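Local coordinates for uroporphyrin-III C-methyltransferase (PDB 1S4D), which catalyses the two successive S-adenosyl-L-methionine-dependent C-2 and C-7 methylations that turn uroporphyrinogen III into precorrin-2, on the way to cobalamin and siroheme, at the interface of chains A and B. Numbering follows the deposited sequence. Chains: chain A/B, Uroporphyrin-III C-methyltransferase.

Contact 1: the interface of chains A and B. Residues chain A 104, 125, 127; chain B 134, 137-138, 141-142, 257.
A:Ile125 near the end of the extended strand 123-126, and A:Pro127 just after it, lie against B:Gly134 and B:Ala137 of helix 131-137, where small residues let another chain come close to the helix backbone. CG of A:Pro127 lies 3.7 Å from CA of B:Gly134 and sits at the edge of the B:Tyr138 ring, in its plane; CD lies 3.7 Å from CE1 of that ring. The rigid ring of B:Pro142 offers a CH to the flat face of A:Phe104: CB stands over it, displaced toward the rim, 3.6 Å from CG. CB of B:Ala137 comes 3.8 Å from CD1 of the same phenylalanine and also faces CG2 of A:Ile125. Placed anti to the carbonyl carbon (chi1 -59°), CG1 of A:Ile125 packs on the pyrrole side of the B:Trp257 indole, 3.5 Å from NE1. The broad indole covers the isoleucine backbone N and still spends its N-H within chain B: NE1 donates to the carbonyl O of B:Ala137 at 3.0 Å (145° at the hydrogen). That oxygen is tilted out of the indole plane, and NE1 stands above the carbonyl plane, off the lone pairs. CZ2 covers a face of B:Tyr138. An alanine in place of B:Trp257 would probably open a gap beside A:Ile125, leave the B:Ala137 carbonyl without this donor and free the tyrosine ring to shift. A water lies 2.7 Å from OH of B:Tyr138 and 2.9 Å from backbone O of A:Ile125.

Contact 2: the interface of chains A and B. Residues chain A 102, 105, 130, 133, 143, 154; chain B 102, 105, 130, 133, 143, 154.
The first turn of helix 131-138 in chain A and of its counterpart 131-137 in chain B meet near the two-fold axis of the homodimer, next to the S-adenosyl-L-homocysteine-binding residues Asp102 and Thr130. A:Ile133 and B:Ile133 reach toward each other tip to tip, their CD1 methyls 3.7 Å apart. In each, CG1 is anti to the carbonyl carbon and the chain is extended at chi2 (165° in A, 162° in B); CD1 thereby reaches its twin and CG2 is left for the 102-105 loop of the other chain. There CG2 of B:Ile133 packs 3.5 Å from CG2 of A:Val105, the side chains crossing at about a right angle. In the twin pair CG2 of A:Ile133 is 3.7 Å from CG2 of B:Val105. Isoleucine suits this place because its two arms serve different neighbours, while valine offers a compact methyl. CG2 of B:Ile133 also lies 3.4 Å from carboxylate OD2 of A:Asp102, an apolar methyl beside a polar group. CG2 of A:Val143 adds a contact of 3.9 Å to CG2 of B:Val105. Farther along, the strand 151-156 phenylalanines meet edge to face at 66°: CE1 of A:Phe154 points over the centre of the B:Phe154 ring, 3.9 Å from its CG. This packing breaks the exact symmetry, because one ring gives its edge and the other its face. The apolar core helps hold the homodimer together and probably helps position the S-adenosyl-L-homocysteine-binding loops of both subunits.

Contact 1: the interface of chains A and B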
ATOM      1  N   PHE A 104       1.609   2.472  -9.304  1.00 21.44           N
ATOM      2  CA  PHE A 104       2.039   1.138  -9.759  1.00 20.80           C
ATOM      3  C   PHE A 104       1.062   0.036  -9.405  1.00 21.39           C
ATOM      4  O   PHE A 104       1.312  -1.147  -9.694  1.00 21.67           O
ATOM      5  CB  PHE A 104       3.414   0.774  -9.197  1.00 20.11           C
ATOM      6  CG  PHE A 104       4.572   1.392  -9.942  1.00 19.94           C
ATOM      7  CD1 PHE A 104       5.840   1.430  -9.355  1.00 18.49           C
ATOM      8  CD2 PHE A 104       4.403   1.954 -11.211  1.00 18.95           C
ATOM      9  CE1 PHE A 104       6.936   2.004 -10.025  1.00 18.36           C
ATOM     10  CE2 PHE A 104       5.506   2.525 -11.889  1.00 19.06           C
ATOM     11  CZ  PHE A 104       6.769   2.547 -11.289  1.00 17.29           C
ATOM     12  N   ILE A 125       9.308   8.338  -9.148  1.00 20.67           N
ATOM     13  CA  ILE A 125       8.027   7.755  -8.789  1.00 20.02           C
ATOM     14  C   ILE A 125       7.708   8.178  -7.359  1.00 20.18           C
ATOM     15  O   ILE A 125       8.545   8.035  -6.461  1.00 20.28           O
ATOM     16  CB  ILE A 125       8.093   6.193  -8.873  1.00 20.13           C
ATOM     17  CG1 ILE A 125       8.480   5.717 -10.281  1.00 20.03           C
ATOM     18  CG2 ILE A 125       6.788   5.549  -8.375  1.00 18.67           C
ATOM     19  CD1 ILE A 125       7.424   5.964 -11.367  1.00 18.47           C
ATOM     20  N   PRO A 127       5.227   7.038  -4.636  1.00 19.17           N
ATOM     21  CA  PRO A 127       4.214   6.106  -4.144  1.00 18.83           C
ATOM     22  C   PRO A 127       2.991   6.814  -3.553  1.00 19.06           C
ATOM     23  O   PRO A 127       3.095   7.938  -3.060  1.00 19.17           O
ATOM     24  CB  PRO A 127       4.974   5.367  -3.054  1.00 18.67           C
ATOM     25  CG  PRO A 127       6.322   5.294  -3.607  1.00 18.90           C
ATOM     26  CD  PRO A 127       6.579   6.645  -4.200  1.00 19.13           C
TER
ATOM     27  N   GLY B 134       5.387   0.601  -2.287  1.00 18.34           N
ATOM     28  CA  GLY B 134       6.210   1.792  -2.416  1.00 18.54           C
ATOM     29  C   GLY B 134       7.684   1.457  -2.402  1.00 19.02           C
ATOM     30  O   GLY B 134       8.436   1.971  -3.224  1.00 19.85           O
ATOM     31  N   ALA B 137       8.733   0.171  -5.713  1.00 18.36           N
ATOM     32  CA  ALA B 137       8.837   1.348  -6.577  1.00 17.75           C
ATOM     33  C   ALA B 137      10.214   2.006  -6.493  1.00 17.75           C
ATOM     34  O   ALA B 137      10.761   2.454  -7.524  1.00 17.28           O
ATOM     35  CB  ALA B 137       7.758   2.352  -6.256  1.00 17.58           C
ATOM     36  N   TYR B 138      10.793   2.065  -5.293  1.00 17.58           N
ATOM     37  CA  TYR B 138      12.111   2.719  -5.178  1.00 17.97           C
ATOM     38  C   TYR B 138      13.249   1.874  -5.764  1.00 17.80           C
ATOM     39  O   TYR B 138      14.366   2.348  -5.852  1.00 17.89           O
ATOM     40  CB  TYR B 138      12.450   3.122  -3.742  1.00 17.83           C
ATOM     41  CG  TYR B 138      11.906   4.453  -3.293  1.00 17.34           C
ATOM     42  CD1 TYR B 138      10.518   4.722  -3.332  1.00 16.35           C
ATOM     43  CD2 TYR B 138      12.764   5.433  -2.780  1.00 16.04           C
ATOM     44  CE1 TYR B 138      10.011   5.947  -2.896  1.00 15.13           C
ATOM     45  CE2 TYR B 138      12.273   6.653  -2.337  1.00 16.10           C
ATOM     46  CZ  TYR B 138      10.896   6.905  -2.395  1.00 15.95           C
ATOM     47  OH  TYR B 138      10.423   8.108  -1.948  1.00 14.59           O
ATOM     48  N   ILE B 141      10.793  -1.576  -9.468  1.00 18.88           N
ATOM     49  CA  ILE B 141       9.918  -2.721  -9.715  1.00 19.09           C
ATOM     50  C   ILE B 141       8.447  -2.403  -9.440  1.00 19.46           C
ATOM     51  O   ILE B 141       8.042  -2.327  -8.285  1.00 19.99           O
ATOM     52  CB  ILE B 141      10.351  -3.939  -8.864  1.00 19.09           C
ATOM     53  CG1 ILE B 141      11.786  -4.358  -9.215  1.00 18.37           C
ATOM     54  CG2 ILE B 141       9.344  -5.094  -9.015  1.00 17.54           C
ATOM     55  CD1 ILE B 141      12.424  -5.256  -8.195  1.00 16.41           C
ATOM     56  N   PRO B 142       7.635  -2.249 -10.481  1.00 19.78           N
ATOM     57  CA  PRO B 142       6.197  -2.089 -10.260  1.00 20.09           C
ATOM     58  C   PRO B 142       5.607  -3.440  -9.897  1.00 20.32           C
ATOM     59  O   PRO B 142       5.981  -4.474 -10.430  1.00 20.55           O
ATOM     60  CB  PRO B 142       5.661  -1.599 -11.612  1.00 20.06           C
ATOM     61  CG  PRO B 142       6.841  -1.480 -12.509  1.00 20.02           C
ATOM     62  CD  PRO B 142       7.980  -2.252 -11.912  1.00 19.71           C
ATOM     63  N   TRP B 257      15.026   4.416 -11.391  1.00 24.61           N
ATOM     64  CA  TRP B 257      15.184   5.861 -11.352  1.00 25.47           C
ATOM     65  C   TRP B 257      16.118   6.351 -10.259  1.00 27.37           C
ATOM     66  O   TRP B 257      16.791   7.363 -10.450  1.00 27.41           O
ATOM     67  CB  TRP B 257      13.827   6.564 -11.251  1.00 24.53           C
ATOM     68  CG  TRP B 257      13.000   6.154 -10.063  1.00 22.39           C
ATOM     69  CD1 TRP B 257      12.178   5.063  -9.965  1.00 19.31           C
ATOM     70  CD2 TRP B 257      12.915   6.834  -8.814  1.00 20.11           C
ATOM     71  NE1 TRP B 257      11.585   5.033  -8.730  1.00 19.15           N
ATOM     72  CE2 TRP B 257      12.018   6.111  -8.004  1.00 19.50           C
ATOM     73  CE3 TRP B 257      13.510   7.991  -8.291  1.00 20.04           C
ATOM     74  CZ2 TRP B 257      11.710   6.497  -6.691  1.00 20.59           C
ATOM     75  CZ3 TRP B 257      13.193   8.385  -6.991  1.00 20.60           C
ATOM     76  CH2 TRP B 257      12.303   7.635  -6.204  1.00 20.92           C
TER
HETATM   77  O   HOH W   1       9.723   9.377  -4.222  1.00 28.09           O

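Contact 2: the interface of chains A and B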
ATOM      1  N   ASP A 102      -2.014   4.749  -6.131  1.00 21.41           N
ATOM      2  CA  ASP A 102      -0.584   4.597  -6.288  1.00 21.14           C
ATOM      3  C   ASP A 102      -0.296   4.363  -7.748  1.00 21.20           C
ATOM      4  O   ASP A 102      -1.027   3.642  -8.429  1.00 21.05           O
ATOM      5  CB  ASP A 102      -0.104   3.399  -5.481  1.00 21.33           C
ATOM      6  CG  ASP A 102       1.299   3.010  -5.814  1.00 21.66           C
ATOM      7  OD1 ASP A 102       2.227   3.627  -5.227  1.00 22.68           O
ATOM      8  OD2 ASP A 102       1.557   2.112  -6.648  1.00 20.12           O
ATOM      9  N   VAL A 105      -0.039   0.417  -8.765  1.00 21.84           N
ATOM     10  CA  VAL A 105      -1.111  -0.503  -8.443  1.00 22.66           C
ATOM     11  C   VAL A 105      -2.260  -0.270  -9.433  1.00 23.93           C
ATOM     12  O   VAL A 105      -3.250   0.413  -9.120  1.00 25.07           O
ATOM     13  CB  VAL A 105      -1.564  -0.316  -7.009  1.00 21.89           C
ATOM     14  CG1 VAL A 105      -2.646  -1.335  -6.659  1.00 21.91           C
ATOM     15  CG2 VAL A 105      -0.387  -0.462  -6.090  1.00 22.71           C
ATOM     16  N   THR A 130      -3.068   3.296  -1.862  1.00 19.31           N
ATOM     17  CA  THR A 130      -3.920   2.631  -2.807  1.00 19.47           C
ATOM     18  C   THR A 130      -5.253   2.313  -2.156  1.00 19.82           C
ATOM     19  O   THR A 130      -5.319   2.015  -0.960  1.00 20.71           O
ATOM     20  CB  THR A 130      -3.227   1.348  -3.358  1.00 19.77           C
ATOM     21  OG1 THR A 130      -4.026   0.785  -4.407  1.00 21.68           O
ATOM     22  CG2 THR A 130      -3.166   0.222  -2.340  1.00 17.92           C
ATOM     23  N   ILE A 133      -5.766  -0.880   0.038  1.00 19.68           N
ATOM     24  CA  ILE A 133      -5.265  -0.952   1.416  1.00 19.77           C
ATOM     25  C   ILE A 133      -5.765   0.200   2.296  1.00 19.89           C
ATOM     26  O   ILE A 133      -6.407  -0.030   3.330  1.00 20.43           O
ATOM     27  CB  ILE A 133      -3.733  -1.073   1.462  1.00 19.49           C
ATOM     28  CG1 ILE A 133      -3.290  -2.285   0.645  1.00 19.11           C
ATOM     29  CG2 ILE A 133      -3.280  -1.211   2.891  1.00 18.48           C
ATOM     30  CD1 ILE A 133      -1.819  -2.284   0.322  1.00 20.06           C
ATOM     31  N   VAL A 143      -6.423  -5.352   5.425  1.00 21.75           N
ATOM     32  CA  VAL A 143      -6.137  -6.390   4.415  1.00 21.73           C
ATOM     33  C   VAL A 143      -5.433  -7.611   4.997  1.00 22.29           C
ATOM     34  O   VAL A 143      -5.485  -8.669   4.419  1.00 22.50           O
ATOM     35  CB  VAL A 143      -5.332  -5.855   3.217  1.00 21.49           C
ATOM     36  CG1 VAL A 143      -6.162  -4.844   2.433  1.00 21.26           C
ATOM     37  CG2 VAL A 143      -4.019  -5.217   3.663  1.00 20.47           C
ATOM     38  N   PHE A 154      -4.283  -9.105  -4.690  1.00 21.30           N
ATOM     39  CA  PHE A 154      -4.893  -7.920  -5.257  1.00 21.58           C
ATOM     40  C   PHE A 154      -5.064  -8.188  -6.755  1.00 21.64           C
ATOM     41  O   PHE A 154      -4.119  -8.568  -7.463  1.00 21.76           O
ATOM     42  CB  PHE A 154      -4.023  -6.674  -4.996  1.00 21.27           C
ATOM     43  CG  PHE A 154      -3.752  -6.413  -3.544  1.00 22.71           C
ATOM     44  CD1 PHE A 154      -2.661  -6.985  -2.906  1.00 26.42           C
ATOM     45  CD2 PHE A 154      -4.581  -5.595  -2.805  1.00 24.76           C
ATOM     46  CE1 PHE A 154      -2.419  -6.724  -1.549  1.00 27.28           C
ATOM     47  CE2 PHE A 154      -4.351  -5.338  -1.445  1.00 21.89           C
ATOM     48  CZ  PHE A 154      -3.296  -5.893  -0.822  1.00 23.91           C
TER
ATOM     49  N   ASP B 102       2.574   0.498   6.463  1.00 21.85           N
ATOM     50  CA  ASP B 102       1.144   0.647   6.718  1.00 21.71           C
ATOM     51  C   ASP B 102       0.746  -0.166   7.959  1.00 21.47           C
ATOM     52  O   ASP B 102       1.138  -1.318   8.108  1.00 20.78           O
ATOM     53  CB  ASP B 102       0.335   0.141   5.528  1.00 21.85           C
ATOM     54  CG  ASP B 102      -1.133   0.368   5.707  1.00 23.76           C
ATOM     55  OD1 ASP B 102      -1.874  -0.603   6.006  1.00 25.49           O
ATOM     56  OD2 ASP B 102      -1.635   1.500   5.596  1.00 25.74           O
ATOM     57  N   VAL B 105      -0.800  -3.791   7.035  1.00 20.98           N
ATOM     58  CA  VAL B 105      -0.106  -4.788   6.220  1.00 21.10           C
ATOM     59  C   VAL B 105       0.927  -5.539   7.075  1.00 21.36           C
ATOM     60  O   VAL B 105       1.990  -5.017   7.351  1.00 21.36           O
ATOM     61  CB  VAL B 105       0.490  -4.145   4.934  1.00 21.25           C
ATOM     62  CG1 VAL B 105       1.149  -5.191   4.005  1.00 20.81           C
ATOM     63  CG2 VAL B 105      -0.597  -3.368   4.190  1.00 20.07           C
ATOM     64  N   THR B 130       3.377   1.128   1.891  1.00 20.30           N
ATOM     65  CA  THR B 130       3.848  -0.207   2.291  1.00 19.97           C
ATOM     66  C   THR B 130       5.131  -0.628   1.561  1.00 19.49           C
ATOM     67  O   THR B 130       5.350  -0.306   0.385  1.00 19.94           O
ATOM     68  CB  THR B 130       2.687  -1.276   2.176  1.00 19.95           C
ATOM     69  OG1 THR B 130       3.096  -2.506   2.802  1.00 21.79           O
ATOM     70  CG2 THR B 130       2.434  -1.704   0.745  1.00 17.78           C
ATOM     71  N   ILE B 133       4.761  -2.208  -1.948  1.00 18.26           N
ATOM     72  CA  ILE B 133       4.372  -1.431  -3.121  1.00 17.49           C
ATOM     73  C   ILE B 133       5.306  -0.260  -3.294  1.00 18.27           C
ATOM     74  O   ILE B 133       5.983  -0.147  -4.324  1.00 19.21           O
ATOM     75  CB  ILE B 133       2.904  -0.967  -3.073  1.00 17.25           C
ATOM     76  CG1 ILE B 133       1.966  -2.174  -2.934  1.00 17.33           C
ATOM     77  CG2 ILE B 133       2.563  -0.184  -4.314  1.00 14.32           C
ATOM     78  CD1 ILE B 133       0.554  -1.831  -2.449  1.00 18.28           C
ATOM     79  N   VAL B 143       4.679  -3.404  -8.973  1.00 20.70           N
ATOM     80  CA  VAL B 143       4.059  -4.573  -8.406  1.00 21.66           C
ATOM     81  C   VAL B 143       2.977  -5.145  -9.368  1.00 22.47           C
ATOM     82  O   VAL B 143       2.504  -6.272  -9.240  1.00 22.26           O
ATOM     83  CB  VAL B 143       3.560  -4.124  -7.007  1.00 21.82           C
ATOM     84  CG1 VAL B 143       2.067  -3.834  -6.956  1.00 21.26           C
ATOM     85  CG2 VAL B 143       4.060  -5.043  -5.932  1.00 22.11           C
ATOM     86  N   PHE B 154       0.494 -10.772  -1.788  1.00 21.25           N
ATOM     87  CA  PHE B 154       1.432 -10.369  -0.740  1.00 21.41           C
ATOM     88  C   PHE B 154       1.427 -11.470   0.311  1.00 21.63           C
ATOM     89  O   PHE B 154       0.369 -12.036   0.569  1.00 21.37           O
ATOM     90  CB  PHE B 154       0.980  -9.061  -0.110  1.00 21.55           C
ATOM     91  CG  PHE B 154       1.234  -7.843  -0.948  1.00 23.01           C
ATOM     92  CD1 PHE B 154       1.418  -6.620  -0.353  1.00 26.89           C
ATOM     93  CD2 PHE B 154       1.262  -7.901  -2.331  1.00 26.58           C
ATOM     94  CE1 PHE B 154       1.636  -5.481  -1.145  1.00 29.46           C
ATOM     95  CE2 PHE B 154       1.481  -6.771  -3.120  1.00 26.01           C
ATOM     96  CZ  PHE B 154       1.672  -5.587  -2.553  1.00 27.26           C
TER

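The C-alpha centres of contact 1 and contact 2 lie about 12 Å apart, and both belong to one two-fold symmetric interface. Helix 131-137 of chain B joins them: B:Ile133 serves contact 2, while its neighbour B:Gly134 and, farther along, B:Ala137 serve contact 1. The adjacent A:Phe104 and A:Val105 likewise divide between the two, as do B:Pro142 and B:Val143. Contact 2 contains both copies of its residues around the axis, whereas contact 1 is a flank whose twin arises by exchanging the chains. Movement in these shared segments could therefore be felt at both contacts and perhaps at the neighbouring S-adenosyl-L-homocysteine sites.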